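Local coordinates for L-glyceraldehyde 3-phosphate reductase (PDB 6HG6), which binds NADPH and reduces aldehydes such as furfural, as a member of the aldo-keto reductase family, at residues Asn11-Ser16 and Glu307-Val312; Thr51-Gly56 and Asp90-Ser95; Glu173-Ala178 and Asn215-Ile220. All coordinates share one frame; numbering follows the deposited sequence.

Interaction 1 of 3, residues Asn11-Ser16 and Glu307-Val312; sequences NEMKYS and ENVGIV. With NDP (NADPH dihydro-nicotinamide-adenine-dinucleotide phosphate), chain B.
Met13 reaches across to Val309 and Val312. It sits just ahead of the N-terminal beta hairpin, made of strands 15-17 and 24-26. In aldo-keto reductases such a hairpin closes the N-terminal end of the (beta/alpha)8 barrel. Here its approach is packed against a segment from the C-terminal part of the same barrel. Met13 supplies most of the first segment's share of the contact and is buried. Its CG lies opposite the backbone N (chi1 179°), and the chain then bends twice, so that SD and CE face different valines. SD lies 4.0 Å from Val312 CG1. CE lies 3.8 Å from Val309 CG1. The methionine crosses both valines at about a right angle, and the contact is purely apolar. Ile28 of strand 28-31 also touches Met13. Lys14 follows at the outer margin. Its extended chain brings CD to 4.2 Å from Val312 O, which is packing of the aliphatic part. The Lys14 backbone bonds to that of Met27, on which the side chain of Val312 also rests.

The opposite end of segment 307-312 belongs to the cofactor pocket. Glu307 OE2 accepts a nearly straight bond from N6A of NADPH (2.9 Å, 176°). Thr277 OG1 is bonded to the same carboxylate oxygen. Asn308 presents its amide to the N6 and N7 edge of the adenine. Its OD1 also receives N6A, although the modelled bond is so short that its length is doubtful. With that reservation, the amino group is held by both side chains. Asn308 ND2 completes the pairing by donating to N7A, at 3.0 Å.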
loop_
_atom_site.group_PDB
_atom_site.type_symbol
_atom_site.label_atom_id
_atom_site.label_comp_id
_atom_site.label_asym_id
_atom_site.label_seq_id
_atom_site.Cartn_x
_atom_site.Cartn_y
_atom_site.Cartn_z
ATOM N N ASN A 11 -20.120 3.392 6.569
ATOM C CA ASN A 11 -21.061 4.425 6.063
ATOM C C ASN A 11 -20.438 5.385 5.048
ATOM O O ASN A 11 -21.214 5.897 4.217
ATOM C CB ASN A 11 -21.671 5.180 7.230
ATOM C CG ASN A 11 -22.640 4.276 7.958
ATOM O OD1 ASN A 11 -23.227 4.651 8.972
ATOM N ND2 ASN A 11 -22.858 3.111 7.391
ATOM N N GLU A 12 -19.129 5.621 5.068
ATOM C CA GLU A 12 -18.533 6.703 4.236
ATOM C C GLU A 12 -17.459 6.191 3.293
ATOM O O GLU A 12 -17.385 6.676 2.163
ATOM C CB GLU A 12 -17.879 7.751 5.137
ATOM C CG GLU A 12 -18.878 8.517 5.988
ATOM C CD GLU A 12 -19.705 9.512 5.201
ATOM O OE1 GLU A 12 -20.852 9.742 5.610
ATOM O OE2 GLU A 12 -19.179 10.097 4.203
ATOM N N MET A 13 -16.612 5.283 3.759
ATOM C CA MET A 13 -15.475 4.832 2.939
ATOM C C MET A 13 -16.022 4.245 1.632
ATOM O O MET A 13 -17.091 3.645 1.648
ATOM C CB MET A 13 -14.663 3.784 3.718
ATOM C CG MET A 13 -13.515 3.249 2.965
ATOM S SD MET A 13 -12.354 4.437 2.252
ATOM C CE MET A 13 -11.804 5.381 3.671
ATOM N N LYS A 14 -15.325 4.421 0.524
ATOM C CA LYS A 14 -15.652 3.731 -0.750
ATOM C C LYS A 14 -14.690 2.556 -0.941
ATOM O O LYS A 14 -13.547 2.630 -0.470
ATOM C CB LYS A 14 -15.598 4.717 -1.907
ATOM C CG LYS A 14 -16.654 5.811 -1.798
ATOM C CD LYS A 14 -16.775 6.648 -3.059
ATOM C CE LYS A 14 -17.935 7.610 -3.001
ATOM N NZ LYS A 14 -17.885 8.549 -4.143
ATOM N N TYR A 15 -15.161 1.496 -1.591
ATOM C CA TYR A 15 -14.432 0.226 -1.824
ATOM C C TYR A 15 -14.370 -0.016 -3.323
ATOM O O TYR A 15 -15.386 0.241 -4.016
ATOM C CB TYR A 15 -15.089 -0.936 -1.060
ATOM C CG TYR A 15 -15.103 -0.675 0.423
ATOM C CD1 TYR A 15 -14.027 -1.011 1.230
ATOM C CD2 TYR A 15 -16.180 -0.032 1.010
ATOM C CE1 TYR A 15 -14.020 -0.674 2.572
ATOM C CE2 TYR A 15 -16.183 0.325 2.348
ATOM C CZ TYR A 15 -15.097 -0.026 3.139
ATOM O OH TYR A 15 -15.145 0.368 4.448
ATOM N N SER A 16 -13.203 -0.401 -3.822
ATOM C CA SER A 16 -12.958 -0.544 -5.274
ATOM C C SER A 16 -12.437 -1.937 -5.572
ATOM O O SER A 16 -11.557 -2.424 -4.857
ATOM C CB SER A 16 -12.007 0.534 -5.759
ATOM O OG SER A 16 -12.650 1.809 -5.661
ATOM N N GLU A 307 -8.278 13.080 8.917
ATOM C CA GLU A 307 -8.183 14.092 7.821
ATOM C C GLU A 307 -8.126 13.369 6.465
ATOM O O GLU A 307 -8.726 13.814 5.498
ATOM C CB GLU A 307 -6.927 14.959 7.974
ATOM C CG GLU A 307 -6.563 15.748 6.707
ATOM C CD GLU A 307 -5.534 16.872 6.852
ATOM O OE1 GLU A 307 -5.760 17.802 7.712
ATOM O OE2 GLU A 307 -4.491 16.821 6.094
ATOM N N ASN A 308 -7.371 12.311 6.360
ATOM C CA ASN A 308 -7.081 11.733 5.032
ATOM C C ASN A 308 -8.300 11.012 4.460
ATOM O O ASN A 308 -8.372 10.948 3.244
ATOM C CB ASN A 308 -5.914 10.751 5.067
ATOM C CG ASN A 308 -4.568 11.397 5.289
ATOM O OD1 ASN A 308 -4.454 12.634 5.301
ATOM N ND2 ASN A 308 -3.564 10.540 5.495
ATOM N N VAL A 309 -9.218 10.496 5.283
ATOM C CA VAL A 309 -10.300 9.623 4.728
ATOM C C VAL A 309 -11.342 10.473 3.986
ATOM O O VAL A 309 -12.072 9.880 3.202
ATOM C CB VAL A 309 -10.935 8.660 5.746
ATOM C CG1 VAL A 309 -9.945 7.553 6.112
ATOM C CG2 VAL A 309 -11.523 9.341 6.966
ATOM N N GLY A 310 -11.394 11.792 4.172
ATOM C CA GLY A 310 -12.317 12.644 3.388
ATOM C C GLY A 310 -11.942 12.673 1.903
ATOM O O GLY A 310 -12.794 12.917 1.079
ATOM N N ILE A 311 -10.691 12.419 1.561
ATOM C CA ILE A 311 -10.123 12.638 0.195
ATOM C C ILE A 311 -10.802 11.734 -0.827
ATOM O O ILE A 311 -10.940 12.183 -1.991
ATOM C CB ILE A 311 -8.604 12.445 0.206
ATOM C CG1 ILE A 311 -8.215 10.973 0.385
ATOM C CG2 ILE A 311 -7.968 13.320 1.267
ATOM C CD1 ILE A 311 -8.179 10.188 -0.913
ATOM N N VAL A 312 -11.220 10.526 -0.414
ATOM C CA VAL A 312 -11.924 9.535 -1.295
ATOM C C VAL A 312 -13.187 10.185 -1.891
ATOM O O VAL A 312 -13.737 9.591 -2.837
ATOM C CB VAL A 312 -12.277 8.202 -0.582
ATOM C CG1 VAL A 312 -11.081 7.647 0.161
ATOM C CG2 VAL A 312 -13.465 8.320 0.368
HETATM P PA NDP B . 2.589 8.516 2.876
HETATM O O1A NDP B . 3.259 9.020 1.642
HETATM O O2A NDP B . 1.108 8.498 3.085
HETATM O O5B NDP B . 3.293 9.157 4.173
HETATM C C5B NDP B . 2.791 8.823 5.494
HETATM C C4B NDP B . 3.314 9.819 6.495
HETATM O O4B NDP B . 2.933 11.147 6.051
HETATM C C3B NDP B . 2.779 9.707 7.930
HETATM O O3B NDP B . 3.535 8.821 8.751
HETATM C C2B NDP B . 2.904 11.150 8.403
HETATM O O2B NDP B . 4.272 11.365 8.735
HETATM C C1B NDP B . 2.539 11.934 7.148
HETATM N N9A NDP B . 1.121 12.228 6.975
HETATM C C8A NDP B . 0.104 11.335 6.745
HETATM N N7A NDP B . -1.063 11.905 6.572
HETATM C C5A NDP B . -0.801 13.262 6.693
HETATM C C6A NDP B . -1.629 14.399 6.609
HETATM N N6A NDP B . -2.938 14.341 6.373
HETATM N N1A NDP B . -1.047 15.615 6.768
HETATM C C2A NDP B . 0.272 15.665 7.003
HETATM N N3A NDP B . 1.148 14.666 7.095
HETATM C C4A NDP B . 0.544 13.475 6.928
HETATM O O3 NDP B . 2.981 6.954 3.030
HETATM P PN NDP B . 4.307 6.145 3.416
HETATM O O1N NDP B . 4.370 6.090 4.906
HETATM O O2N NDP B . 5.489 6.623 2.637
HETATM O O5D NDP B . 3.909 4.685 2.858
HETATM C C5D NDP B . 2.581 4.185 3.166
HETATM C C4D NDP B . 2.601 2.676 3.132
HETATM O O4D NDP B . 2.973 2.235 1.814
HETATM C C3D NDP B . 3.627 1.985 4.027
HETATM O O3D NDP B . 3.183 1.966 5.376
HETATM C C2D NDP B . 3.676 0.605 3.359
HETATM O O2D NDP B . 2.575 -0.167 3.758
HETATM C C1D NDP B . 3.585 0.956 1.877
HETATM N N1N NDP B . 4.918 1.022 1.228
HETATM C C2N NDP B . 5.279 0.062 0.315
HETATM C C3N NDP B . 6.569 -0.100 -0.112
HETATM C C7N NDP B . 6.879 -1.185 -1.110
HETATM O O7N NDP B . 6.004 -2.000 -1.459
HETATM N N7N NDP B . 8.129 -1.239 -1.569
HETATM C C4N NDP B . 7.606 0.833 0.451
HETATM C C5N NDP B . 7.075 1.950 1.261
HETATM C C6N NDP B . 5.795 2.045 1.542
HETATM P P2B NDP B . 4.589 12.423 9.916
HETATM O O1X NDP B . 3.467 12.539 10.929
HETATM O O2X NDP B . 5.868 11.896 10.547
HETATM O O3X NDP B . 4.804 13.712 9.136
#

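Interaction 2 of 3, residues Thr51-Gly56 and Asp90-Ser95; sequences TAFDNG and DELLIS
Phe53 and Leu92 form the apolar part of this buried contact. One methyl of the leucine does the touching: Leu92 CD2 lies 3.6 Å from both Phe53 CD1 and Phe53 CE1. It therefore sits by one bond of the ring and approaches it obliquely. The phenyl group points out from its helix, with CG on the far side from the backbone N (chi1 -171°), and this carries it across to the other segment. The ring of Phe53 has further cover from Tyr3, Ala5 and Tyr88.

The polar part lies at the ring's edge. Glu91 OE1 comes within 3.6 Å of Phe53 CZ, close to the ring plane. A carboxylate oxygen there faces the slightly positive C-H rim, which is probably mildly favourable. The carboxylate is turned 55° from the ring. Its stronger partners lie in the N-terminal loop: OE1 is hydrogen-bonded to Tyr10 OH and forms a salt bridge with Arg9 NH2. Glu91 CB adds packing, 4.0 Å from Phe53 CZ.

In the (beta/alpha)8 barrel, helix 42-54 connects strand 28-31 to strand 59-61. The contact joins the end of this helix to the residues leading into strand 93-98, the neighbour of 59-61.

Backbone bonds shape the helix end. The helix closes with a Schellman motif, in which Gly56 is the C-prime residue with positive phi (87°). Gly56 N bonds to Phe53 O at 3.0 Å, and the amide after Gly56 returns to Ala52 O. In strand 93-98, Ser95 OG is hydrogen-bonded to OD1 of Asp61, an NADPH-binding residue.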
loop_
_atom_site.group_PDB
_atom_site.type_symbol
_atom_site.label_atom_id
_atom_site.label_comp_id
_atom_site.label_asym_id
_atom_site.label_seq_id
_atom_site.Cartn_x
_atom_site.Cartn_y
_atom_site.Cartn_z
ATOM N N THR A 51 -8.584 3.489 14.840
ATOM C CA THR A 51 -9.051 4.676 14.089
ATOM C C THR A 51 -9.232 4.297 12.618
ATOM O O THR A 51 -10.271 4.626 12.058
ATOM C CB THR A 51 -8.097 5.864 14.246
ATOM O OG1 THR A 51 -8.012 6.116 15.647
ATOM C CG2 THR A 51 -8.597 7.071 13.501
ATOM N N ALA A 52 -8.288 3.571 12.032
ATOM C CA ALA A 52 -8.334 3.176 10.619
ATOM C C ALA A 52 -9.616 2.360 10.371
ATOM O O ALA A 52 -10.428 2.721 9.501
ATOM C CB ALA A 52 -7.119 2.382 10.265
ATOM N N PHE A 53 -9.806 1.304 11.151
ATOM C CA PHE A 53 -10.954 0.386 10.961
ATOM C C PHE A 53 -12.261 1.121 11.238
ATOM O O PHE A 53 -13.240 0.889 10.513
ATOM C CB PHE A 53 -10.782 -0.869 11.814
ATOM C CG PHE A 53 -11.783 -1.964 11.531
ATOM C CD1 PHE A 53 -11.908 -2.462 10.252
ATOM C CD2 PHE A 53 -12.527 -2.528 12.548
ATOM C CE1 PHE A 53 -12.854 -3.450 9.955
ATOM C CE2 PHE A 53 -13.459 -3.521 12.274
ATOM C CZ PHE A 53 -13.613 -3.982 10.978
ATOM N N ASP A 54 -12.315 1.983 12.258
ATOM C CA ASP A 54 -13.556 2.707 12.602
ATOM C C ASP A 54 -13.991 3.604 11.443
ATOM O O ASP A 54 -15.155 3.976 11.433
ATOM C CB ASP A 54 -13.394 3.535 13.875
ATOM C CG ASP A 54 -13.478 2.739 15.163
ATOM O OD1 ASP A 54 -13.771 1.551 15.110
ATOM O OD2 ASP A 54 -13.344 3.386 16.231
ATOM N N ASN A 55 -13.048 4.005 10.574
ATOM C CA ASN A 55 -13.288 4.909 9.412
ATOM C C ASN A 55 -13.382 4.106 8.112
ATOM O O ASN A 55 -13.337 4.713 7.026
ATOM C CB ASN A 55 -12.203 5.979 9.362
ATOM C CG ASN A 55 -12.449 6.985 10.456
ATOM O OD1 ASN A 55 -11.863 6.898 11.540
ATOM N ND2 ASN A 55 -13.418 7.838 10.257
ATOM N N GLY A 56 -13.510 2.783 8.218
ATOM C CA GLY A 56 -13.759 1.894 7.067
ATOM C C GLY A 56 -12.531 1.433 6.358
ATOM O O GLY A 56 -12.682 0.739 5.348
ATOM N N ASP A 90 -12.138 -11.520 9.658
ATOM C CA ASP A 90 -12.762 -11.825 8.346
ATOM C C ASP A 90 -13.263 -10.537 7.664
ATOM O O ASP A 90 -13.756 -10.607 6.561
ATOM C CB ASP A 90 -13.815 -12.902 8.521
ATOM C CG ASP A 90 -13.218 -14.259 8.832
ATOM O OD1 ASP A 90 -12.006 -14.434 8.692
ATOM O OD2 ASP A 90 -14.012 -15.141 9.239
ATOM N N GLU A 91 -13.207 -9.410 8.354
ATOM C CA GLU A 91 -13.510 -8.095 7.779
ATOM C C GLU A 91 -12.219 -7.402 7.366
ATOM O O GLU A 91 -12.335 -6.245 6.903
ATOM C CB GLU A 91 -14.273 -7.276 8.803
ATOM C CG GLU A 91 -15.715 -7.684 8.918
ATOM C CD GLU A 91 -16.426 -6.989 10.057
ATOM O OE1 GLU A 91 -16.613 -5.772 9.975
ATOM O OE2 GLU A 91 -16.737 -7.691 11.042
ATOM N N LEU A 92 -11.054 -8.013 7.560
ATOM C CA LEU A 92 -9.782 -7.316 7.263
ATOM C C LEU A 92 -9.074 -7.973 6.100
ATOM O O LEU A 92 -9.154 -9.172 5.958
ATOM C CB LEU A 92 -8.867 -7.333 8.484
ATOM C CG LEU A 92 -9.411 -6.644 9.719
ATOM C CD1 LEU A 92 -8.448 -6.799 10.877
ATOM C CD2 LEU A 92 -9.711 -5.185 9.454
ATOM N N LEU A 93 -8.371 -7.188 5.315
ATOM C CA LEU A 93 -7.399 -7.724 4.354
ATOM C C LEU A 93 -6.026 -7.397 4.910
ATOM O O LEU A 93 -5.697 -6.193 5.152
ATOM C CB LEU A 93 -7.483 -7.130 2.955
ATOM C CG LEU A 93 -8.750 -7.374 2.198
ATOM C CD1 LEU A 93 -8.617 -6.757 0.805
ATOM C CD2 LEU A 93 -9.106 -8.844 2.162
ATOM N N ILE A 94 -5.267 -8.438 5.179
ATOM C CA ILE A 94 -3.911 -8.313 5.719
ATOM C C ILE A 94 -2.942 -8.808 4.665
ATOM O O ILE A 94 -3.121 -9.909 4.119
ATOM C CB ILE A 94 -3.800 -9.097 7.026
ATOM C CG1 ILE A 94 -4.851 -8.634 8.038
ATOM C CG2 ILE A 94 -2.373 -8.977 7.534
ATOM C CD1 ILE A 94 -5.042 -9.584 9.197
ATOM N N SER A 95 -1.944 -8.012 4.364
ATOM C CA SER A 95 -0.910 -8.433 3.405
ATOM C C SER A 95 0.427 -8.618 4.128
ATOM O O SER A 95 0.681 -7.999 5.184
ATOM C CB SER A 95 -0.739 -7.436 2.312
ATOM O OG SER A 95 -0.306 -6.194 2.886
#

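Interaction 3 of 3, residues Glu173-Ala178 and Asn215-Ile220; sequences ETMEKA and NGKGII
Met175 and Asn215 run alongside each other in opposite directions. The methyl does the touching: Met175 CE is 3.9 Å from Asn215 ND2 and equally 3.9 Å from Asn215 CB. The Met175 chain bends at chi2, which places SD 4.3 Å from Lys217 CG, and again at chi3, which sets the direction of CE. Glu176 adds its aliphatic part from the exposed side. Its CG lies 4.1 Å from Asn215 ND2, and the two side chains cross at about a right angle. The contact is van der Waals packing.

Outer bonds hold Asn215 ND2 and Lys217 NZ in place. Asn215 ND2 donates to Ala211 O, which ties the amide back to helix 208-214. Lys217 NZ donates to Phe189 O. Gly216, with positive phi (63°), is the C-prime residue of the Schellman motif that ends helix 208-214 and turns the chain towards strand 218-222. Leu208, Ala211 and Asn192 also touch Met175.

Helix 172-184, which leads from strand 162-168 to strand 189-195, thus meets the entry to the following strand, 218-222. This is packing of an outer helix against the lead-in to a strand, as found in a (beta/alpha)8, or TIM, barrel.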
loop_
_atom_site.group_PDB
_atom_site.type_symbol
_atom_site.label_atom_id
_atom_site.label_comp_id
_atom_site.label_asym_id
_atom_site.label_seq_id
_atom_site.Cartn_x
_atom_site.Cartn_y
_atom_site.Cartn_z
ATOM N N GLU A 173 6.468 -4.423 -18.336
ATOM C CA GLU A 173 6.910 -5.611 -19.101
ATOM C C GLU A 173 6.979 -6.828 -18.173
ATOM O O GLU A 173 6.430 -7.901 -18.516
ATOM C CB GLU A 173 8.242 -5.320 -19.771
ATOM C CG GLU A 173 8.783 -6.519 -20.528
ATOM C CD GLU A 173 9.934 -6.199 -21.469
ATOM O OE1 GLU A 173 10.615 -7.171 -21.907
ATOM O OE2 GLU A 173 10.130 -4.984 -21.781
ATOM N N THR A 174 7.575 -6.668 -17.005
ATOM C CA THR A 174 7.756 -7.796 -16.074
ATOM C C THR A 174 6.416 -8.177 -15.430
ATOM O O THR A 174 6.215 -9.395 -15.173
ATOM C CB THR A 174 8.885 -7.540 -15.075
ATOM O OG1 THR A 174 10.006 -6.992 -15.765
ATOM C CG2 THR A 174 9.269 -8.834 -14.399
ATOM N N MET A 175 5.548 -7.213 -15.157
ATOM C CA MET A 175 4.195 -7.503 -14.647
ATOM C C MET A 175 3.483 -8.417 -15.645
ATOM O O MET A 175 2.744 -9.303 -15.162
ATOM C CB MET A 175 3.338 -6.252 -14.454
ATOM C CG MET A 175 2.088 -6.516 -13.658
ATOM S SD MET A 175 0.621 -5.733 -14.392
ATOM C CE MET A 175 0.278 -6.797 -15.793
ATOM N N GLU A 176 3.575 -8.127 -16.948
ATOM C CA GLU A 176 2.934 -8.938 -18.017
ATOM C C GLU A 176 3.444 -10.382 -17.936
ATOM O O GLU A 176 2.640 -11.317 -18.032
ATOM C CB GLU A 176 3.214 -8.370 -19.397
ATOM C CG GLU A 176 2.347 -7.151 -19.685
ATOM C CD GLU A 176 2.665 -6.396 -20.969
ATOM O OE1 GLU A 176 1.982 -5.420 -21.215
ATOM O OE2 GLU A 176 3.619 -6.765 -21.697
ATOM N N LYS A 177 4.750 -10.548 -17.801
ATOM C CA LYS A 177 5.347 -11.899 -17.717
ATOM C C LYS A 177 4.837 -12.617 -16.463
ATOM O O LYS A 177 4.510 -13.806 -16.555
ATOM C CB LYS A 177 6.863 -11.780 -17.746
ATOM C CG LYS A 177 7.378 -11.284 -19.084
ATOM C CD LYS A 177 8.861 -11.227 -19.130
ATOM C CE LYS A 177 9.320 -10.605 -20.427
ATOM N NZ LYS A 177 10.785 -10.438 -20.387
ATOM N N ALA A 178 4.784 -11.922 -15.330
ATOM C CA ALA A 178 4.321 -12.491 -14.056
ATOM C C ALA A 178 2.862 -12.920 -14.219
ATOM O O ALA A 178 2.523 -14.053 -13.791
ATOM C CB ALA A 178 4.462 -11.487 -12.941
ATOM N N ASN A 215 -4.523 -5.624 -18.196
ATOM C CA ASN A 215 -4.555 -7.054 -17.762
ATOM C C ASN A 215 -5.527 -7.270 -16.589
ATOM O O ASN A 215 -5.511 -8.358 -15.977
ATOM C CB ASN A 215 -3.153 -7.569 -17.461
ATOM C CG ASN A 215 -2.325 -7.660 -18.726
ATOM O OD1 ASN A 215 -2.333 -8.709 -19.375
ATOM N ND2 ASN A 215 -1.668 -6.574 -19.127
ATOM N N GLY A 216 -6.310 -6.260 -16.252
ATOM C CA GLY A 216 -7.311 -6.308 -15.178
ATOM C C GLY A 216 -6.726 -6.542 -13.806
ATOM O O GLY A 216 -7.394 -7.187 -12.992
ATOM N N LYS A 217 -5.536 -6.011 -13.525
ATOM C CA LYS A 217 -4.902 -6.078 -12.197
ATOM C C LYS A 217 -5.072 -4.748 -11.470
ATOM O O LYS A 217 -5.025 -3.673 -12.117
ATOM C CB LYS A 217 -3.415 -6.392 -12.328
ATOM C CG LYS A 217 -3.104 -7.552 -13.235
ATOM C CD LYS A 217 -3.720 -8.871 -12.711
ATOM C CE LYS A 217 -3.429 -10.015 -13.663
ATOM N NZ LYS A 217 -3.993 -11.279 -13.163
ATOM N N GLY A 218 -5.302 -4.828 -10.173
ATOM C CA GLY A 218 -5.395 -3.627 -9.343
ATOM C C GLY A 218 -4.032 -2.985 -9.152
ATOM O O GLY A 218 -2.980 -3.610 -9.458
ATOM N N ILE A 219 -4.069 -1.745 -8.695
ATOM C CA ILE A 219 -2.859 -1.013 -8.277
ATOM C C ILE A 219 -3.134 -0.414 -6.914
ATOM O O ILE A 219 -4.130 0.271 -6.748
ATOM C CB ILE A 219 -2.461 0.100 -9.256
ATOM C CG1 ILE A 219 -2.304 -0.432 -10.678
ATOM C CG2 ILE A 219 -1.192 0.791 -8.723
ATOM C CD1 ILE A 219 -2.179 0.606 -11.726
ATOM N N ILE A 220 -2.196 -0.557 -6.002
ATOM C CA ILE A 220 -2.282 0.164 -4.705
ATOM C C ILE A 220 -1.021 1.021 -4.685
ATOM O O ILE A 220 0.091 0.508 -4.886
ATOM C CB ILE A 220 -2.503 -0.792 -3.501
ATOM C CG1 ILE A 220 -2.556 0.016 -2.209
ATOM C CG2 ILE A 220 -1.471 -1.917 -3.383
ATOM C CD1 ILE A 220 -2.951 -0.811 -0.994
#

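In the fold
Interactions 2 and 3 hold equivalent elements of the barrel. Each joins a helix to the entry of the strand beyond the one that helix leads into. Interaction 2 is buried and aromatic. Interaction 3 is partly exposed and rests on a methionine. Both reach the same parallel sheet, but their centres are about 25 Å apart. Interaction 1 instead joins the N-terminal hairpin region to the C-terminal part of the chain, and it alone includes residues that bond NADPH. Its core is apolar, while its polar bonds go to the adenine. Interactions 1 and 2 touch, with Tyr15 OH 2.6 Å from Gly56 O, a probable hydrogen bond. Interaction 3 touches neither.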